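PDB 4HVT: post-proline cleaving enzyme from Rickettsia typhi, which probably cleaves oligopeptides on the carboxyl side of proline residues as a serine peptidase of the prolyl oligopeptidase family. Local coordinates for residues 131-143 with 185-197. Sequence-based numbering, arbitrary orientation. Where two conformers were deposited one is given.
Sequences YRGVSNCFQNPNR and GKFTYPTWINKDT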
ATOM      1  N   TYR A 131       6.605   0.261 -14.586  1.00 12.71           N
ATOM      2  CA  TYR A 131       7.326  -0.799 -13.891  1.00 12.98           C
ATOM      3  C   TYR A 131       6.593  -1.227 -12.653  1.00 12.11           C
ATOM      4  O   TYR A 131       6.195  -0.389 -11.817  1.00 11.68           O
ATOM      5  CB  TYR A 131       8.674  -0.245 -13.460  1.00 13.82           C
ATOM      6  CG  TYR A 131       9.496  -1.083 -12.510  1.00 14.53           C
ATOM      7  CD1 TYR A 131      10.139  -2.214 -12.937  1.00 16.15           C
ATOM      8  CD2 TYR A 131       9.620  -0.725 -11.170  1.00 15.40           C
ATOM      9  CE1 TYR A 131      10.910  -2.984 -12.070  1.00 16.95           C
ATOM     10  CE2 TYR A 131      10.419  -1.455 -10.308  1.00 15.79           C
ATOM     11  CZ  TYR A 131      11.052  -2.572 -10.762  1.00 16.66           C
ATOM     12  OH  TYR A 131      11.823  -3.296  -9.891  1.00 17.92           O
ATOM     13  N   ARG A 132       6.396  -2.534 -12.505  1.00 11.65           N
ATOM     14  CA  ARG A 132       5.648  -3.079 -11.382  1.00 11.72           C
ATOM     15  C   ARG A 132       6.409  -4.209 -10.630  1.00 12.07           C
ATOM     16  O   ARG A 132       5.792  -4.932  -9.868  1.00 12.40           O
ATOM     17  CB  ARG A 132       4.240  -3.589 -11.811  1.00 11.95           C
ATOM     18  CG  ARG A 132       3.382  -2.624 -12.618  1.00 12.58           C
ATOM     19  CD  ARG A 132       2.913  -1.368 -11.852  1.00 13.18           C
ATOM     20  NE  ARG A 132       2.123  -1.704 -10.703  1.00 13.35           N
ATOM     21  CZ  ARG A 132       0.791  -1.680 -10.677  1.00 14.46           C
ATOM     22  NH1 ARG A 132       0.112  -1.365 -11.754  1.00 15.05           N
ATOM     23  NH2 ARG A 132       0.147  -1.972  -9.549  1.00 15.75           N
ATOM     24  N   GLY A 133       7.731  -4.248 -10.774  1.00 12.38           N
ATOM     25  CA  GLY A 133       8.601  -5.147  -9.988  1.00 12.71           C
ATOM     26  C   GLY A 133       9.182  -6.255 -10.842  1.00 12.86           C
ATOM     27  O   GLY A 133       8.877  -6.346 -12.021  1.00 12.36           O
ATOM     28  N   VAL A 134      10.042  -7.063 -10.226  1.00 13.28           N
ATOM     29  CA  VAL A 134      10.793  -8.087 -10.965  1.00 13.66           C
ATOM     30  C   VAL A 134      10.848  -9.344 -10.139  1.00 14.75           C
ATOM     31  O   VAL A 134      10.698  -9.315  -8.902  1.00 13.98           O
ATOM     32  CB  VAL A 134      12.263  -7.700 -11.322  1.00 14.29           C
ATOM     33  CG1 VAL A 134      12.370  -6.402 -12.058  1.00 14.69           C
ATOM     34  CG2 VAL A 134      13.159  -7.690 -10.072  1.00 14.44           C
ATOM     35  N   SER A 135      11.045 -10.476 -10.813  1.00 14.63           N
ATOM     36  CA  SER A 135      11.323 -11.741 -10.147  1.00 16.76           C
ATOM     37  C   SER A 135      12.498 -12.410 -10.864  1.00 17.23           C
ATOM     38  O   SER A 135      12.449 -12.641 -12.094  1.00 16.41           O
ATOM     39  CB  SER A 135      10.138 -12.681 -10.226  1.00 18.58           C
ATOM     40  OG  SER A 135      10.484 -13.821  -9.475  1.00 21.84           O
ATOM     41  N   ASN A 136      13.535 -12.727 -10.092  1.00 17.11           N
ATOM     42  CA  ASN A 136      14.756 -13.298 -10.608  1.00 17.82           C
ATOM     43  C   ASN A 136      14.744 -14.836 -10.550  1.00 16.59           C
ATOM     44  O   ASN A 136      14.213 -15.435  -9.617  1.00 16.56           O
ATOM     45  CB  ASN A 136      15.942 -12.731  -9.770  1.00 19.38           C
ATOM     46  CG  ASN A 136      17.292 -12.994 -10.378  1.00 21.32           C
ATOM     47  OD1 ASN A 136      18.242 -13.233  -9.638  1.00 26.74           O
ATOM     48  ND2 ASN A 136      17.424 -12.929 -11.696  1.00 22.33           N
ATOM     49  N   CYS A 137      15.290 -15.475 -11.578  1.00 16.84           N
ATOM     50  CA  CYS A 137      15.304 -16.932 -11.676  1.00 17.05           C
ATOM     51  C   CYS A 137      16.473 -17.496 -10.857  1.00 17.59           C
ATOM     52  O   CYS A 137      17.608 -17.142 -11.106  1.00 18.29           O
ATOM     53  CB  CYS A 137      15.481 -17.350 -13.132  1.00 17.22           C
ATOM     54  SG  CYS A 137      15.487 -19.136 -13.350  1.00 17.98           S
ATOM     55  N   PHE A 138      16.218 -18.442  -9.975  1.00 17.12           N
ATOM     56  CA  PHE A 138      17.307 -18.953  -9.127  1.00 17.94           C
ATOM     57  C   PHE A 138      18.260 -19.836  -9.925  1.00 18.93           C
ATOM     58  O   PHE A 138      19.455 -19.812  -9.682  1.00 19.91           O
ATOM     59  CB  PHE A 138      16.736 -19.709  -7.909  1.00 17.53           C
ATOM     60  CG  PHE A 138      17.799 -20.299  -7.008  1.00 18.13           C
ATOM     61  CD1 PHE A 138      18.497 -19.504  -6.157  1.00 18.02           C
ATOM     62  CD2 PHE A 138      18.077 -21.680  -7.048  1.00 19.63           C
ATOM     63  CE1 PHE A 138      19.473 -20.033  -5.340  1.00 19.37           C
ATOM     64  CE2 PHE A 138      19.062 -22.212  -6.223  1.00 19.69           C
ATOM     65  CZ  PHE A 138      19.729 -21.386  -5.366  1.00 19.88           C
ATOM     66  N   GLN A 139      17.723 -20.593 -10.860  1.00 20.04           N
ATOM     67  CA  GLN A 139      18.487 -21.574 -11.623  1.00 21.33           C
ATOM     68  C   GLN A 139      19.347 -20.867 -12.698  1.00 21.28           C
ATOM     69  O   GLN A 139      20.418 -21.336 -13.046  1.00 24.74           O
ATOM     70  CB  GLN A 139      17.550 -22.590 -12.255  1.00 23.77           C
ATOM     71  CG  GLN A 139      16.741 -23.459 -11.267  1.00 26.31           C
ATOM     72  CD  GLN A 139      15.596 -22.781 -10.475  1.00 28.20           C
ATOM     73  OE1 GLN A 139      15.358 -23.221  -9.347  1.00 35.07           O
ATOM     74  NE2 GLN A 139      14.843 -21.778 -11.044  1.00 26.37           N
ATOM     75  N   ASN A 140      18.907 -19.713 -13.165  1.00 19.55           N
ATOM     76  CA  ASN A 140      19.670 -18.858 -14.040  1.00 19.51           C
ATOM     77  C   ASN A 140      19.439 -17.402 -13.680  1.00 18.59           C
ATOM     78  O   ASN A 140      18.538 -16.760 -14.221  1.00 16.99           O
ATOM     79  CB  ASN A 140      19.323 -19.070 -15.505  1.00 20.60           C
ATOM     80  CG  ASN A 140      20.169 -18.181 -16.416  1.00 21.18           C
ATOM     81  OD1 ASN A 140      20.961 -17.366 -15.937  1.00 21.65           O
ATOM     82  ND2 ASN A 140      19.904 -18.246 -17.699  1.00 22.88           N
ATOM     83  N   PRO A 141      20.285 -16.848 -12.792  1.00 18.04           N
ATOM     84  CA  PRO A 141      20.004 -15.511 -12.242  1.00 18.41           C
ATOM     85  C   PRO A 141      20.182 -14.375 -13.203  1.00 18.14           C
ATOM     86  O   PRO A 141      19.918 -13.248 -12.817  1.00 19.26           O
ATOM     87  CB  PRO A 141      20.989 -15.389 -11.063  1.00 18.43           C
ATOM     88  CG  PRO A 141      22.034 -16.389 -11.349  1.00 19.27           C
ATOM     89  CD  PRO A 141      21.370 -17.511 -12.065  1.00 19.32           C
ATOM     90  N   ASN A 142      20.620 -14.633 -14.416  1.00 18.86           N
ATOM     91  CA  ASN A 142      20.549 -13.613 -15.466  1.00 19.78           C
ATOM     92  C   ASN A 142      19.108 -13.358 -15.956  1.00 18.06           C
ATOM     93  O   ASN A 142      18.846 -12.369 -16.622  1.00 19.42           O
ATOM     94  CB  ASN A 142      21.403 -13.981 -16.653  1.00 22.07           C
ATOM     95  CG  ASN A 142      22.889 -13.804 -16.387  1.00 24.61           C
ATOM     96  OD1 ASN A 142      23.299 -13.020 -15.521  1.00 26.68           O
ATOM     97  ND2 ASN A 142      23.697 -14.542 -17.130  1.00 27.68           N
ATOM     98  N   ARG A 143      18.196 -14.261 -15.655  1.00 16.52           N
ATOM     99  CA  ARG A 143      16.840 -14.127 -16.200  1.00 15.36           C
ATOM    100  C   ARG A 143      15.932 -13.507 -15.159  1.00 14.13           C
ATOM    101  O   ARG A 143      15.924 -13.928 -14.007  1.00 13.84           O
ATOM    102  CB  ARG A 143      16.269 -15.498 -16.693  1.00 15.32           C
ATOM    103  CG  ARG A 143      16.877 -16.034 -17.969  1.00 16.05           C
ATOM    104  CD  ARG A 143      16.618 -15.128 -19.158  1.00 16.19           C
ATOM    105  NE  ARG A 143      17.369 -15.558 -20.331  1.00 17.39           N
ATOM    106  CZ  ARG A 143      16.980 -16.452 -21.235  1.00 18.16           C
ATOM    107  NH1 ARG A 143      15.823 -17.065 -21.147  1.00 18.16           N
ATOM    108  NH2 ARG A 143      17.799 -16.760 -22.231  1.00 20.07           N
ATOM    109  N   GLY A 185      -4.168  -9.322 -16.486  1.00 11.24           N
ATOM    110  CA  GLY A 185      -4.985  -9.758 -15.364  1.00 10.47           C
ATOM    111  C   GLY A 185      -4.638  -8.945 -14.135  1.00 10.15           C
ATOM    112  O   GLY A 185      -3.477  -8.576 -13.977  1.00  9.83           O
ATOM    113  N   LYS A 186      -5.646  -8.660 -13.288  1.00  9.94           N
ATOM    114  CA  LYS A 186      -5.378  -7.842 -12.096  1.00  9.79           C
ATOM    115  C   LYS A 186      -4.432  -8.566 -11.144  1.00  9.58           C
ATOM    116  O   LYS A 186      -4.727  -9.630 -10.602  1.00  9.20           O
ATOM    117  CB  LYS A 186      -6.643  -7.436 -11.354  1.00 10.15           C
ATOM    118  CG  LYS A 186      -7.509  -6.465 -12.110  1.00 10.98           C
ATOM    119  CD  LYS A 186      -8.534  -5.799 -11.200  1.00 11.33           C
ATOM    120  CE  LYS A 186      -9.493  -6.791 -10.591  1.00 11.30           C
ATOM    121  NZ  LYS A 186     -10.408  -6.074  -9.650  1.00 11.61           N
ATOM    122  N   PHE A 187      -3.287  -7.953 -10.930  1.00  9.64           N
ATOM    123  CA  PHE A 187      -2.201  -8.488 -10.098  1.00 10.13           C
ATOM    124  C   PHE A 187      -1.817  -9.928 -10.503  1.00  9.92           C
ATOM    125  O   PHE A 187      -1.489 -10.770  -9.684  1.00  9.95           O
ATOM    126  CB  PHE A 187      -2.519  -8.338  -8.618  1.00 10.67           C
ATOM    127  CG  PHE A 187      -2.748  -6.906  -8.211  1.00 11.70           C
ATOM    128  CD1 PHE A 187      -1.716  -5.975  -8.293  1.00 12.90           C
ATOM    129  CD2 PHE A 187      -3.999  -6.472  -7.862  1.00 12.96           C
ATOM    130  CE1 PHE A 187      -1.907  -4.649  -7.937  1.00 14.10           C
ATOM    131  CE2 PHE A 187      -4.204  -5.154  -7.531  1.00 13.79           C
ATOM    132  CZ  PHE A 187      -3.178  -4.253  -7.584  1.00 13.97           C
ATOM    133  N   THR A 188      -1.778 -10.128 -11.801  1.00 10.21           N
ATOM    134  CA  THR A 188      -1.113 -11.319 -12.384  1.00 10.20           C
ATOM    135  C   THR A 188       0.357 -11.131 -12.185  1.00 10.52           C
ATOM    136  O   THR A 188       0.938 -10.171 -12.701  1.00 10.75           O
ATOM    137  CB  THR A 188      -1.407 -11.463 -13.869  1.00 10.73           C
ATOM    138  OG1 THR A 188      -2.791 -11.842 -14.046  1.00 10.44           O
ATOM    139  CG2 THR A 188      -0.517 -12.564 -14.440  1.00 10.88           C
ATOM    140  N   TYR A 189       0.946 -12.011 -11.385  1.00 10.73           N
ATOM    141  CA  TYR A 189       2.372 -12.061 -11.149  1.00 11.68           C
ATOM    142  C   TYR A 189       2.890 -13.489 -11.325  1.00 10.90           C
ATOM    143  O   TYR A 189       2.222 -14.469 -10.885  1.00 11.02           O
ATOM    144  CB  TYR A 189       2.710 -11.658  -9.706  1.00 12.83           C
ATOM    145  CG  TYR A 189       2.545 -10.224  -9.341  1.00 14.53           C
ATOM    146  CD1 TYR A 189       3.448  -9.257  -9.760  1.00 16.10           C
ATOM    147  CD2 TYR A 189       1.536  -9.850  -8.481  1.00 16.03           C
ATOM    148  CE1 TYR A 189       3.291  -7.909  -9.351  1.00 16.82           C
ATOM    149  CE2 TYR A 189       1.371  -8.538  -8.079  1.00 17.23           C
ATOM    150  CZ  TYR A 189       2.241  -7.584  -8.505  1.00 17.27           C
ATOM    151  OH  TYR A 189       2.008  -6.296  -8.076  1.00 21.15           O
ATOM    152  N   PRO A 190       4.059 -13.632 -11.967  1.00  9.86           N
ATOM    153  CA  PRO A 190       4.600 -14.996 -12.183  1.00  9.69           C
ATOM    154  C   PRO A 190       5.633 -15.387 -11.144  1.00  9.84           C
ATOM    155  O   PRO A 190       6.328 -14.518 -10.577  1.00 10.30           O
ATOM    156  CB  PRO A 190       5.265 -14.886 -13.541  1.00  9.92           C
ATOM    157  CG  PRO A 190       5.784 -13.439 -13.553  1.00  9.93           C
ATOM    158  CD  PRO A 190       4.711 -12.655 -12.838  1.00  9.83           C
ATOM    159  N   THR A 191       5.741 -16.708 -10.945  1.00 10.10           N
ATOM    160  CA  THR A 191       6.692 -17.337 -10.067  1.00 10.30           C
ATOM    161  C   THR A 191       7.499 -18.363 -10.881  1.00 10.21           C
ATOM    162  O   THR A 191       6.961 -19.165 -11.585  1.00 10.35           O
ATOM    163  CB  THR A 191       5.984 -18.009  -8.879  1.00 10.29           C
ATOM    164  OG1 THR A 191       5.370 -16.984  -8.088  1.00 10.30           O
ATOM    165  CG2 THR A 191       6.983 -18.793  -7.983  1.00 10.58           C
ATOM    166  N   TRP A 192       8.841 -18.276 -10.784  1.00 10.67           N
ATOM    167  CA  TRP A 192       9.659 -19.282 -11.444  1.00 11.35           C
ATOM    168  C   TRP A 192       9.545 -20.668 -10.758  1.00 12.54           C
ATOM    169  O   TRP A 192       9.573 -20.748  -9.522  1.00 13.35           O
ATOM    170  CB  TRP A 192      11.129 -18.883 -11.455  1.00 11.07           C
ATOM    171  CG  TRP A 192      11.503 -17.724 -12.276  1.00 10.99           C
ATOM    172  CD1 TRP A 192      11.592 -16.441 -11.849  1.00 10.82           C
ATOM    173  CD2 TRP A 192      11.857 -17.708 -13.657  1.00 11.39           C
ATOM    174  NE1 TRP A 192      12.027 -15.627 -12.839  1.00 11.06           N
ATOM    175  CE2 TRP A 192      12.154 -16.367 -13.988  1.00 11.43           C
ATOM    176  CE3 TRP A 192      11.913 -18.669 -14.663  1.00 11.71           C
ATOM    177  CZ2 TRP A 192      12.538 -15.985 -15.242  1.00 11.72           C
ATOM    178  CZ3 TRP A 192      12.303 -18.276 -15.928  1.00 12.17           C
ATOM    179  CH2 TRP A 192      12.634 -16.935 -16.191  1.00 12.26           C
ATOM    180  N   ILE A 193       9.426 -21.740 -11.542  1.00 13.22           N
ATOM    181  CA  ILE A 193       9.435 -23.156 -11.092  0.50 14.01           C
ATOM    182  C   ILE A 193      10.902 -23.663 -11.318  1.00 14.89           C
ATOM    183  O   ILE A 193      11.566 -24.310 -10.427  1.00 16.78           O
ATOM    184  CB  ILE A 193       8.341 -23.987 -11.890  0.50 14.31           C
ATOM    185  CG1 ILE A 193       6.878 -23.617 -11.545  0.50 14.29           C
ATOM    186  CG2 ILE A 193       8.436 -25.495 -11.713  0.50 14.61           C
ATOM    187  CD1 ILE A 193       6.518 -23.641 -10.074  0.50 14.20           C
ATOM    188  N   ASN A 194      11.392 -23.441 -12.536  1.00 14.79           N
ATOM    189  CA  ASN A 194      12.742 -23.761 -12.884  1.00 15.32           C
ATOM    190  C   ASN A 194      13.136 -22.843 -14.038  1.00 15.18           C
ATOM    191  O   ASN A 194      12.351 -21.983 -14.413  1.00 14.26           O
ATOM    192  CB  ASN A 194      12.960 -25.267 -13.134  1.00 16.04           C
ATOM    193  CG  ASN A 194      12.189 -25.828 -14.329  1.00 16.71           C
ATOM    194  OD1 ASN A 194      11.999 -25.165 -15.347  1.00 16.45           O
ATOM    195  ND2 ASN A 194      11.746 -27.106 -14.221  1.00 18.09           N
ATOM    196  N   LYS A 195      14.301 -23.031 -14.644  1.00 15.32           N
ATOM    197  CA  LYS A 195      14.717 -22.072 -15.640  1.00 15.74           C
ATOM    198  C   LYS A 195      13.830 -22.051 -16.892  1.00 15.51           C
ATOM    199  O   LYS A 195      13.875 -21.061 -17.658  1.00 15.32           O
ATOM    200  CB  LYS A 195      16.164 -22.293 -16.047  1.00 17.65           C
ATOM    201  CG  LYS A 195      16.412 -23.579 -16.782  1.00 19.32           C
ATOM    202  CD  LYS A 195      17.914 -23.729 -17.010  1.00 22.31           C
ATOM    203  CE  LYS A 195      18.197 -25.011 -17.721  1.00 23.72           C
ATOM    204  NZ  LYS A 195      17.536 -25.219 -19.040  1.00 25.51           N
ATOM    205  N   ASP A 196      12.997 -23.078 -17.040  1.00 15.02           N
ATOM    206  CA  ASP A 196      12.126 -23.255 -18.205  1.00 14.93           C
ATOM    207  C   ASP A 196      10.647 -23.409 -17.877  1.00 13.90           C
ATOM    208  O   ASP A 196       9.862 -23.839 -18.748  1.00 13.66           O
ATOM    209  CB  ASP A 196      12.573 -24.456 -19.055  1.00 16.08           C
ATOM    210  CG  ASP A 196      14.000 -24.298 -19.580  1.00 16.89           C
ATOM    211  OD1 ASP A 196      14.325 -23.205 -20.081  1.00 17.27           O
ATOM    212  OD2 ASP A 196      14.799 -25.288 -19.508  1.00 18.68           O
ATOM    213  N   THR A 197      10.226 -22.988 -16.674  1.00 12.93           N
ATOM    214  CA  THR A 197       8.857 -23.213 -16.263  1.00 12.50           C
ATOM    215  C   THR A 197       8.424 -22.154 -15.278  1.00 11.42           C
ATOM    216  O   THR A 197       9.198 -21.790 -14.369  1.00 11.28           O
ATOM    217  CB  THR A 197       8.740 -24.576 -15.553  1.00 12.88           C
ATOM    218  OG1 THR A 197       9.411 -25.576 -16.326  1.00 13.98           O
ATOM    219  CG2 THR A 197       7.288 -24.974 -15.399  1.00 13.18           C
TER
HETATM  220  O   HOH W   1       4.016  -4.574  -8.093  1.00 27.34           O
HETATM  221  O   HOH W   2       9.739 -16.143  -8.916  1.00 21.84           O
HETATM  222  O   HOH W   3      12.872 -21.257  -9.395  1.00 26.55           O
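Trp-192 joins two successive blades of the β-propeller by meeting Ser-135 and Cys-137, an example of one large side chain bridging the inner strands of adjacent sheets. The axes of strands 131-136 and 190-192 come within 7.6 Å, their directions 21° apart, a gap bridged by side chains and water. The indole of Trp-192 lies against the end of strand 131-136. Its NE1 donates to Ser-135 O at 3.1 Å, almost straight at 166° and with the oxygen in the ring plane, although the nitrogen sits well above the carbonyl plane. Cys-137 covers one indole face: CB stands 3.7 Å from the centroid of the five-membered ring of Trp-192. With SG anti to the backbone N (chi1 -179°), the sulfur reaches over the six-membered ring, a sulfur-aromatic contact that accompanies the CH-π one. Cys-137 SG also accepts the backbone N-H of Asn-140, so the thiol is held from the loop side as well. Arg-143 CB packs 3.9 Å from Trp-192 CH2. Three waters extend the seam, linking Arg-132 O to Tyr-189 OH, Ser-135 OG to Trp-192 N, and Gln-139 NE2 to Trp-192 O, the last water's bond to the carbonyl being weak. Beyond Trp-192 a classic β bulge, Ile-193 and Asn-194 facing Thr-197, leads into a type I turn; there Gln-139 NE2 comes within 3.4 Å of Asn-194 CA. Strand 129-136 pairs with 143-150 and strand 190-192 with 197-200 in the neighbouring sheet; Trp-192 touches Leu-145 and Ile-198 on these strands, while Lys-247 from the blade that follows donates to its carbonyl.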